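Local coordinates for transmembrane oligosaccharyl transferase (Archaeoglobus fulgidus, PDB 3WAJ), which belongs to the STT3/AglB family of membrane-embedded oligosaccharyl transferases, whose helical transmembrane part is of the GT-C class, at residues W39-G44 / S101-R106; N46-Y51 / F159-I164; G83-Y88 / V212-A217. All coordinates share one frame; numbering follows the deposited sequence.

Contact 1 (W39-G44 / S101-R106); sequences WTVRLG and SGESLR
Arg-106 reaches from helix 102-118 to the extended loop 39-44 and there grips two oxygens with one nitrogen. NH1 donates to Val-41 O at 2.8 Å, in the carbonyl plane and on a lone pair, and to Thr-40 OG1 at 3.1 Å; both acceptors lie at the guanidinium edge, close to its plane. Thr-40 OG1 stands anti to its backbone N (chi1 -162°), which turns it to the arginine. Behind the charged end the alkyl part is packed: CB of Arg-106 meets Val-41 CG2 at 3.6 Å and its CG meets Leu-43 CD1 at 3.7 Å. Val-41 CG1 comes up against Glu-103, 3.3 Å from its O. Within the GT-C membrane domain, the loop between helices 33-36 and 47-60 packs here against the beginning of helix 102-118. Glu-103 CA sits over one guanidinium face, 4.1 Å above the plane and toward the rim. Further out, Tyr-504 OH makes weak hydrogen bonds to Thr-40 OG1 and Arg-106 NH2, and Tyr-52 OH a weak one to Arg-106 NE. Arg-42, whose CB points away from the helix, hydrogen-bonds to the carbonyls of Ser-35, Ala-496, Gly-498 and Pro-499.

Contact 2 (N46-Y51 / F159-I164); sequences NDPWYY and FNDHHI. With ZN (zinc ion), chain B; SO4 (sulfate ion), chain C.
Tyr-51, Pro-48 and Asn-160 carry most of the buried surface where the start of helix 47-60 meets segment 159-164, and the zinc site of the GT-C membrane domain lies at one end of this interface. Pro-48 presses CG over the centre of the Phe-159 ring, a CH-pi contact 4.0 Å from the centroid and 5° off the normal, while its CA makes a CA-H...O contact with Asn-160 O at 3.4 Å. Asn-160, the centre of an inverse gamma turn, is also joined to Pro-48 by a water that donates to Pro-48 O and accepts from Asn-160 ND2. Tyr-51 brings CD2 to the same Asn-160 O and has Asp-161 OD1 and His-162 ND1 at its ring edge, in plane. Tyr-51 OH shares a 2.7 Å hydrogen bond with His-162 ND1, the two rings meeting rim to rim with planes at 88°. His-162 NE2, at the far side of that ring, donates to a sulfate oxygen. Asp-161 OD1 covers one face of the imidazole and accepts from His-162 N, while Asp-161 OD2 binds the metal. Zinc is bound by Asp-161 OD2 and His-163 NE2, each at 2.2 Å, and by three waters, with Asp-47 OD2 more distant at 2.8 Å.

Contact 3 (G83-Y88 / V212-A217); sequences GPFLVY and VLSWGA. With SO4 (sulfate ion), chain C.
Phe-85 packs against Leu-213 and Ser-214 where the N terminus of helix 84-96 meets the C-terminal end of helix 199-214, two helices of the GT-C membrane domain. Gly-83 is the N-cap residue, and an N-H of the helix's first turn is used across the contact: Phe-85 N donates to Leu-213 O at 2.9 Å, nearly straight (167°), from above the carbonyl plane. The same oxygen receives a CA-H contact from Gly-83. Along the Phe-85 side chain, CB lies against both Leu-213 O and Ser-214 OG, at 3.5 and 3.4 Å. CG is anti to the backbone N (chi1 172°), still beside that hydroxyl; CD1 comes nearest, 3.2 Å from Ser-214 OG, and CE1 is already 4.1 Å from it. The end of the side chain leads away from 212-217, and the ring meets Trp-165 and Trp-169 of helix 163-181 edge-to-face. Ser-214 OG itself is hydrogen-bonded to Leu-210 O. On the neighbouring position Pro-84 CG rests on Leu-213 CD2, the two side chains crossing at about a right angle. Two waters extend the junction: one accepts from Gly-83 N and donates to Ser-214 O, the other links that oxygen to Leu-86 N. Past the helix end, Trp-215 NE1 makes a weak hydrogen bond to sulfate O4 at 3.0 Å.

In the fold
From the N terminus the chain runs through 39-44, 46-51 and 83-88 before any contact closes. Contact 1 then closes the first loop at 101-106, contact 2 the second at 159-164 and contact 3 the third at 212-217. Each pair of loops crosses and none nests in another. Contact 1 ties the loop before helix 47-60 to helix 102-118, contact 2 joins helix 47-60 to the chain leading into helix 163-181, and contact 3 joins helices 84-96 and 199-214. Contact 2 touches both of the others: Trp-49 NE1 probably hydrogen-bonds to Leu-43 O of contact 1, His-162 CB packs on Ser-214 O of contact 3, and contacts 2 and 3 share the sulfate. Contacts 1 and 3 do not touch.

Contact 1 (W39-G44 / S101-R106)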
loop_
_atom_site.group_PDB
_atom_site.type_symbol
_atom_site.label_atom_id
_atom_site.label_comp_id
_atom_site.label_asym_id
_atom_site.label_seq_id
_atom_site.Cartn_x
_atom_site.Cartn_y
_atom_site.Cartn_z
ATOM N N TRP A 39 -15.479 12.525 9.774
ATOM C CA TRP A 39 -14.918 13.400 10.795
ATOM C C TRP A 39 -13.767 14.250 10.244
ATOM O O TRP A 39 -13.443 15.282 10.813
ATOM C CB TRP A 39 -14.482 12.584 12.020
ATOM C CG TRP A 39 -14.087 11.183 11.671
ATOM C CD1 TRP A 39 -14.887 10.073 11.689
ATOM C CD2 TRP A 39 -12.791 10.740 11.241
ATOM N NE1 TRP A 39 -14.164 8.965 11.302
ATOM C CE2 TRP A 39 -12.875 9.345 11.022
ATOM C CE3 TRP A 39 -11.569 11.386 11.021
ATOM C CZ2 TRP A 39 -11.778 8.582 10.582
ATOM C CZ3 TRP A 39 -10.484 10.638 10.603
ATOM C CH2 TRP A 39 -10.595 9.247 10.373
ATOM N N THR A 40 -13.165 13.807 9.141
ATOM C CA THR A 40 -12.232 14.627 8.367
ATOM C C THR A 40 -12.444 14.246 6.908
ATOM O O THR A 40 -13.268 13.374 6.626
ATOM C CB THR A 40 -10.770 14.334 8.761
ATOM O OG1 THR A 40 -9.919 15.402 8.335
ATOM C CG2 THR A 40 -10.296 13.034 8.114
ATOM N N VAL A 41 -11.738 14.872 5.968
ATOM C CA VAL A 41 -11.796 14.333 4.611
ATOM C C VAL A 41 -10.689 13.314 4.507
ATOM O O VAL A 41 -9.506 13.604 4.713
ATOM C CB VAL A 41 -11.808 15.387 3.458
ATOM C CG1 VAL A 41 -11.074 16.610 3.840
ATOM C CG2 VAL A 41 -11.256 14.784 2.135
ATOM N N ARG A 42 -11.106 12.100 4.202
ATOM C CA ARG A 42 -10.342 10.921 4.540
ATOM C C ARG A 42 -10.006 10.166 3.265
ATOM O O ARG A 42 -10.847 9.466 2.713
ATOM C CB ARG A 42 -11.194 10.081 5.498
ATOM C CG ARG A 42 -10.691 8.717 5.805
ATOM C CD ARG A 42 -11.660 7.991 6.725
ATOM N NE ARG A 42 -11.135 6.665 7.028
ATOM C CZ ARG A 42 -11.656 5.542 6.568
ATOM N NH1 ARG A 42 -12.751 5.588 5.815
ATOM N NH2 ARG A 42 -11.091 4.380 6.875
ATOM N N LEU A 43 -8.773 10.351 2.794
ATOM C CA LEU A 43 -8.269 9.693 1.592
ATOM C C LEU A 43 -8.087 8.214 1.910
ATOM O O LEU A 43 -7.895 7.850 3.065
ATOM C CB LEU A 43 -6.925 10.319 1.150
ATOM C CG LEU A 43 -6.923 11.805 0.765
ATOM C CD1 LEU A 43 -5.504 12.324 0.477
ATOM C CD2 LEU A 43 -7.829 12.062 -0.431
ATOM N N GLY A 44 -8.142 7.364 0.892
ATOM C CA GLY A 44 -8.049 5.934 1.109
ATOM C C GLY A 44 -6.638 5.437 1.359
ATOM O O GLY A 44 -5.655 6.156 1.103
ATOM N N SER A 101 -3.947 23.188 0.421
ATOM C CA SER A 101 -3.509 22.373 1.564
ATOM C C SER A 101 -4.701 21.833 2.352
ATOM O O SER A 101 -5.843 22.151 2.028
ATOM C CB SER A 101 -2.557 23.165 2.482
ATOM O OG SER A 101 -3.165 24.354 2.960
ATOM N N GLY A 102 -4.434 21.004 3.365
ATOM C CA GLY A 102 -5.462 20.527 4.287
ATOM C C GLY A 102 -6.678 19.848 3.669
ATOM O O GLY A 102 -6.583 19.219 2.592
ATOM N N GLU A 103 -7.813 19.976 4.359
ATOM C CA GLU A 103 -9.095 19.405 3.937
ATOM C C GLU A 103 -9.505 19.786 2.523
ATOM O O GLU A 103 -9.932 18.933 1.745
ATOM C CB GLU A 103 -10.202 19.813 4.912
ATOM C CG GLU A 103 -9.930 19.409 6.345
ATOM C CD GLU A 103 -11.197 19.237 7.168
ATOM O OE1 GLU A 103 -12.130 18.560 6.679
ATOM O OE2 GLU A 103 -11.246 19.765 8.305
ATOM N N SER A 104 -9.387 21.068 2.193
ATOM C CA SER A 104 -9.767 21.537 0.859
ATOM C C SER A 104 -9.007 20.795 -0.235
ATOM O O SER A 104 -9.608 20.325 -1.199
ATOM C CB SER A 104 -9.530 23.036 0.726
ATOM O OG SER A 104 -9.808 23.683 1.943
ATOM N N LEU A 105 -7.687 20.691 -0.079
ATOM C CA LEU A 105 -6.845 19.979 -1.039
ATOM C C LEU A 105 -7.310 18.535 -1.158
ATOM O O LEU A 105 -7.573 18.052 -2.264
ATOM C CB LEU A 105 -5.391 19.999 -0.581
ATOM C CG LEU A 105 -4.272 20.006 -1.623
ATOM C CD1 LEU A 105 -3.077 19.203 -1.137
ATOM C CD2 LEU A 105 -4.737 19.532 -3.004
ATOM N N ARG A 106 -7.420 17.864 -0.012
ATOM C CA ARG A 106 -7.826 16.461 0.057
ATOM C C ARG A 106 -9.149 16.207 -0.653
ATOM O O ARG A 106 -9.296 15.230 -1.402
ATOM C CB ARG A 106 -7.899 16.008 1.527
ATOM C CG ARG A 106 -6.566 15.473 2.073
ATOM C CD ARG A 106 -6.693 14.983 3.510
ATOM N NE ARG A 106 -6.362 16.049 4.447
ATOM C CZ ARG A 106 -6.953 16.243 5.612
ATOM N NH1 ARG A 106 -7.921 15.445 6.013
ATOM N NH2 ARG A 106 -6.563 17.237 6.370
#

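Contact 2 (N46-Y51 / F159-I164)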
loop_
_atom_site.group_PDB
_atom_site.type_symbol
_atom_site.label_atom_id
_atom_site.label_comp_id
_atom_site.label_asym_id
_atom_site.label_seq_id
_atom_site.Cartn_x
_atom_site.Cartn_y
_atom_site.Cartn_z
ATOM N N ASN A 46 -2.933 3.952 1.913
ATOM C CA ASN A 46 -1.726 4.645 2.320
ATOM C C ASN A 46 -1.201 5.547 1.203
ATOM O O ASN A 46 -0.897 6.716 1.426
ATOM C CB ASN A 46 -0.632 3.646 2.693
ATOM C CG ASN A 46 -1.103 2.593 3.661
ATOM O OD1 ASN A 46 -1.751 2.896 4.669
ATOM N ND2 ASN A 46 -0.755 1.337 3.376
ATOM N N ASP A 47 -1.073 4.987 0.008
ATOM C CA ASP A 47 -0.473 5.721 -1.107
ATOM C C ASP A 47 -1.146 7.052 -1.510
ATOM O O ASP A 47 -0.441 8.005 -1.857
ATOM C CB ASP A 47 -0.276 4.796 -2.317
ATOM C CG ASP A 47 0.765 3.721 -2.054
ATOM O OD1 ASP A 47 1.630 3.934 -1.159
ATOM O OD2 ASP A 47 0.721 2.670 -2.745
ATOM N N PRO A 48 -2.492 7.134 -1.444
ATOM C CA PRO A 48 -3.086 8.456 -1.697
ATOM C C PRO A 48 -2.606 9.520 -0.712
ATOM O O PRO A 48 -2.546 10.691 -1.081
ATOM C CB PRO A 48 -4.591 8.205 -1.536
ATOM C CG PRO A 48 -4.758 6.737 -1.884
ATOM C CD PRO A 48 -3.520 6.083 -1.306
ATOM N N TRP A 49 -2.271 9.141 0.517
ATOM C CA TRP A 49 -1.713 10.129 1.437
ATOM C C TRP A 49 -0.350 10.654 0.981
ATOM O O TRP A 49 0.003 11.805 1.248
ATOM C CB TRP A 49 -1.658 9.579 2.863
ATOM C CG TRP A 49 -3.049 9.349 3.382
ATOM C CD1 TRP A 49 -3.828 8.246 3.172
ATOM C CD2 TRP A 49 -3.854 10.273 4.148
ATOM N NE1 TRP A 49 -5.058 8.417 3.773
ATOM C CE2 TRP A 49 -5.101 9.651 4.376
ATOM C CE3 TRP A 49 -3.642 11.555 4.651
ATOM C CZ2 TRP A 49 -6.132 10.266 5.107
ATOM C CZ3 TRP A 49 -4.671 12.172 5.387
ATOM C CH2 TRP A 49 -5.897 11.522 5.605
ATOM N N TYR A 50 0.414 9.816 0.291
ATOM C CA TYR A 50 1.725 10.242 -0.177
ATOM C C TYR A 50 1.616 11.123 -1.426
ATOM O O TYR A 50 2.376 12.087 -1.569
ATOM C CB TYR A 50 2.660 9.044 -0.420
ATOM C CG TYR A 50 4.084 9.495 -0.547
ATOM C CD1 TYR A 50 4.794 9.910 0.580
ATOM C CD2 TYR A 50 4.715 9.555 -1.786
ATOM C CE1 TYR A 50 6.113 10.348 0.497
ATOM C CE2 TYR A 50 6.054 9.987 -1.891
ATOM C CZ TYR A 50 6.738 10.385 -0.738
ATOM O OH TYR A 50 8.037 10.827 -0.811
ATOM N N TYR A 51 0.684 10.801 -2.331
ATOM C CA TYR A 51 0.370 11.742 -3.414
ATOM C C TYR A 51 0.053 13.115 -2.835
ATOM O O TYR A 51 0.594 14.125 -3.268
ATOM C CB TYR A 51 -0.757 11.243 -4.328
ATOM C CG TYR A 51 -0.165 10.478 -5.473
ATOM C CD1 TYR A 51 0.624 11.122 -6.418
ATOM C CD2 TYR A 51 -0.321 9.100 -5.571
ATOM C CE1 TYR A 51 1.233 10.414 -7.438
ATOM C CE2 TYR A 51 0.268 8.386 -6.596
ATOM C CZ TYR A 51 1.047 9.040 -7.515
ATOM O OH TYR A 51 1.624 8.320 -8.529
ATOM N N PHE A 159 -9.542 7.413 -3.318
ATOM C CA PHE A 159 -8.364 6.587 -3.554
ATOM C C PHE A 159 -7.464 7.166 -4.634
ATOM O O PHE A 159 -7.252 6.562 -5.693
ATOM C CB PHE A 159 -8.688 5.122 -3.860
ATOM C CG PHE A 159 -7.587 4.196 -3.435
ATOM C CD1 PHE A 159 -7.589 3.644 -2.159
ATOM C CD2 PHE A 159 -6.500 3.956 -4.269
ATOM C CE1 PHE A 159 -6.550 2.826 -1.734
ATOM C CE2 PHE A 159 -5.442 3.127 -3.861
ATOM C CZ PHE A 159 -5.463 2.567 -2.591
ATOM N N ASN A 160 -6.915 8.338 -4.342
ATOM C CA ASN A 160 -6.155 9.088 -5.322
ATOM C C ASN A 160 -4.767 8.497 -5.551
ATOM O O ASN A 160 -3.773 8.993 -5.016
ATOM C CB ASN A 160 -6.045 10.552 -4.900
ATOM C CG ASN A 160 -5.382 11.384 -5.947
ATOM O OD1 ASN A 160 -5.613 11.183 -7.143
ATOM N ND2 ASN A 160 -4.518 12.293 -5.523
ATOM N N ASP A 161 -4.717 7.434 -6.349
ATOM C CA ASP A 161 -3.491 6.701 -6.618
ATOM C C ASP A 161 -3.386 6.576 -8.145
ATOM O O ASP A 161 -4.336 6.915 -8.864
ATOM C CB ASP A 161 -3.535 5.325 -5.927
ATOM C CG ASP A 161 -2.161 4.728 -5.702
ATOM O OD1 ASP A 161 -1.177 5.167 -6.345
ATOM O OD2 ASP A 161 -2.065 3.803 -4.876
ATOM N N HIS A 162 -2.243 6.110 -8.642
ATOM C CA HIS A 162 -2.004 6.130 -10.077
ATOM C C HIS A 162 -2.513 4.882 -10.818
ATOM O O HIS A 162 -2.394 4.797 -12.043
ATOM C CB HIS A 162 -0.512 6.356 -10.364
ATOM C CG HIS A 162 0.386 5.327 -9.749
ATOM N ND1 HIS A 162 1.423 5.655 -8.896
ATOM C CD2 HIS A 162 0.409 3.975 -9.863
ATOM C CE1 HIS A 162 2.044 4.548 -8.513
ATOM N NE2 HIS A 162 1.446 3.518 -9.087
ATOM N N HIS A 163 -3.072 3.915 -10.093
ATOM C CA HIS A 163 -3.458 2.645 -10.736
ATOM C C HIS A 163 -4.610 2.828 -11.736
ATOM O O HIS A 163 -4.658 2.154 -12.766
ATOM C CB HIS A 163 -3.773 1.535 -9.707
ATOM C CG HIS A 163 -2.710 1.341 -8.679
ATOM N ND1 HIS A 163 -1.467 0.801 -8.979
ATOM C CD2 HIS A 163 -2.672 1.616 -7.346
ATOM C CE1 HIS A 163 -0.725 0.768 -7.884
ATOM N NE2 HIS A 163 -1.447 1.245 -6.881
ATOM N N ILE A 164 -5.547 3.727 -11.443
ATOM C CA ILE A 164 -6.595 3.996 -12.422
ATOM C C ILE A 164 -5.965 4.579 -13.681
ATOM O O ILE A 164 -6.390 4.267 -14.788
ATOM C CB ILE A 164 -7.746 4.901 -11.880
ATOM C CG1 ILE A 164 -8.791 5.155 -12.979
ATOM C CG2 ILE A 164 -7.218 6.222 -11.343
ATOM C CD1 ILE A 164 -9.552 3.906 -13.408
HETATM ZN ZN ZN B . -0.808 1.996 -4.958
HETATM S S SO4 C . 3.492 1.042 -7.352
HETATM O O1 SO4 C . 3.353 2.129 -6.374
HETATM O O2 SO4 C . 4.919 0.737 -7.494
HETATM O O3 SO4 C . 2.765 -0.128 -6.856
HETATM O O4 SO4 C . 2.953 1.403 -8.668
HETATM O O HOH W 1 0.657 3.558 -5.720
HETATM O O HOH W 2 0.795 0.066 -4.811
HETATM O O HOH W 3 -1.351 1.334 -2.965
HETATM O O HOH W 4 -4.160 12.214 -2.720
#

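Contact 3 (G83-Y88 / V212-A217)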
loop_
_atom_site.group_PDB
_atom_site.type_symbol
_atom_site.label_atom_id
_atom_site.label_comp_id
_atom_site.label_asym_id
_atom_site.label_seq_id
_atom_site.Cartn_x
_atom_site.Cartn_y
_atom_site.Cartn_z
ATOM N N GLY A 83 4.791 9.067 -10.120
ATOM C CA GLY A 83 4.983 9.791 -11.363
ATOM C C GLY A 83 4.480 11.222 -11.399
ATOM O O GLY A 83 3.601 11.609 -10.620
ATOM N N PRO A 84 5.035 12.021 -12.328
ATOM C CA PRO A 84 4.597 13.410 -12.469
ATOM C C PRO A 84 3.171 13.562 -12.980
ATOM O O PRO A 84 2.576 14.594 -12.670
ATOM C CB PRO A 84 5.599 14.007 -13.472
ATOM C CG PRO A 84 6.242 12.817 -14.166
ATOM C CD PRO A 84 6.229 11.719 -13.145
ATOM N N PHE A 85 2.617 12.601 -13.718
ATOM C CA PHE A 85 1.254 12.809 -14.216
ATOM C C PHE A 85 0.265 13.183 -13.109
ATOM O O PHE A 85 -0.412 14.219 -13.172
ATOM C CB PHE A 85 0.693 11.618 -15.001
ATOM C CG PHE A 85 -0.773 11.784 -15.321
ATOM C CD1 PHE A 85 -1.738 11.096 -14.603
ATOM C CD2 PHE A 85 -1.187 12.691 -16.296
ATOM C CE1 PHE A 85 -3.097 11.283 -14.864
ATOM C CE2 PHE A 85 -2.549 12.880 -16.577
ATOM C CZ PHE A 85 -3.508 12.174 -15.858
ATOM N N LEU A 86 0.174 12.332 -12.090
ATOM C CA LEU A 86 -0.815 12.540 -11.030
ATOM C C LEU A 86 -0.367 13.662 -10.114
ATOM O O LEU A 86 -1.199 14.424 -9.632
ATOM C CB LEU A 86 -1.030 11.262 -10.215
ATOM C CG LEU A 86 -2.445 10.867 -9.767
ATOM C CD1 LEU A 86 -2.401 10.028 -8.474
ATOM C CD2 LEU A 86 -3.383 12.057 -9.628
ATOM N N VAL A 87 0.938 13.770 -9.858
ATOM C CA VAL A 87 1.403 14.886 -9.042
ATOM C C VAL A 87 0.973 16.209 -9.691
ATOM O O VAL A 87 0.356 17.033 -9.043
ATOM C CB VAL A 87 2.927 14.866 -8.768
ATOM C CG1 VAL A 87 3.305 16.081 -7.905
ATOM C CG2 VAL A 87 3.328 13.592 -8.040
ATOM N N TYR A 88 1.261 16.396 -10.977
ATOM C CA TYR A 88 0.858 17.627 -11.637
ATOM C C TYR A 88 -0.647 17.738 -11.782
ATOM O O TYR A 88 -1.194 18.779 -11.440
ATOM C CB TYR A 88 1.612 17.851 -12.962
ATOM C CG TYR A 88 3.047 18.266 -12.727
ATOM C CD1 TYR A 88 3.361 19.569 -12.369
ATOM C CD2 TYR A 88 4.079 17.348 -12.805
ATOM C CE1 TYR A 88 4.678 19.951 -12.126
ATOM C CE2 TYR A 88 5.390 17.716 -12.571
ATOM C CZ TYR A 88 5.685 19.019 -12.233
ATOM O OH TYR A 88 6.997 19.382 -11.997
ATOM N N VAL A 212 3.757 6.325 -19.169
ATOM C CA VAL A 212 5.028 6.258 -18.435
ATOM C C VAL A 212 5.107 7.357 -17.375
ATOM O O VAL A 212 5.713 7.178 -16.325
ATOM C CB VAL A 212 6.255 6.354 -19.391
ATOM C CG1 VAL A 212 7.557 6.063 -18.642
ATOM C CG2 VAL A 212 6.110 5.403 -20.579
ATOM N N LEU A 213 4.486 8.502 -17.639
ATOM C CA LEU A 213 4.537 9.604 -16.669
ATOM C C LEU A 213 3.593 9.348 -15.484
ATOM O O LEU A 213 3.697 10.002 -14.445
ATOM C CB LEU A 213 4.274 10.962 -17.339
ATOM C CG LEU A 213 5.329 11.463 -18.333
ATOM C CD1 LEU A 213 5.090 12.921 -18.760
ATOM C CD2 LEU A 213 6.725 11.303 -17.753
ATOM N N SER A 214 2.681 8.388 -15.637
ATOM C CA SER A 214 1.808 7.982 -14.529
ATOM C C SER A 214 2.460 6.885 -13.714
ATOM O O SER A 214 2.233 6.760 -12.514
ATOM C CB SER A 214 0.458 7.475 -15.036
ATOM O OG SER A 214 -0.222 8.468 -15.755
ATOM N N TRP A 215 3.274 6.090 -14.393
ATOM C CA TRP A 215 3.882 4.911 -13.806
ATOM C C TRP A 215 5.183 4.587 -14.558
ATOM O O TRP A 215 5.153 4.291 -15.765
ATOM C CB TRP A 215 2.897 3.754 -13.930
ATOM C CG TRP A 215 3.272 2.530 -13.161
ATOM C CD1 TRP A 215 3.589 2.461 -11.834
ATOM C CD2 TRP A 215 3.332 1.187 -13.663
ATOM N NE1 TRP A 215 3.853 1.162 -11.484
ATOM C CE2 TRP A 215 3.695 0.352 -12.592
ATOM C CE3 TRP A 215 3.108 0.608 -14.924
ATOM C CZ2 TRP A 215 3.854 -1.035 -12.728
ATOM C CZ3 TRP A 215 3.257 -0.778 -15.070
ATOM C CH2 TRP A 215 3.627 -1.581 -13.974
ATOM N N GLY A 216 6.313 4.638 -13.849
ATOM C CA GLY A 216 7.628 4.486 -14.466
ATOM C C GLY A 216 7.864 3.192 -15.237
ATOM O O GLY A 216 8.615 3.170 -16.221
ATOM N N ALA A 217 7.209 2.121 -14.790
ATOM C CA ALA A 217 7.317 0.802 -15.414
ATOM C C ALA A 217 6.504 0.725 -16.699
ATOM O O ALA A 217 6.499 -0.309 -17.377
ATOM C CB ALA A 217 6.863 -0.274 -14.443
HETATM S S SO4 C . 3.492 1.042 -7.352
HETATM O O1 SO4 C . 3.353 2.129 -6.374
HETATM O O2 SO4 C . 4.919 0.737 -7.494
HETATM O O3 SO4 C . 2.765 -0.128 -6.856
HETATM O O4 SO4 C . 2.953 1.403 -8.668
HETATM O O HOH W 5 3.875 6.419 -10.367
HETATM O O HOH W 6 1.477 9.472 -11.715
#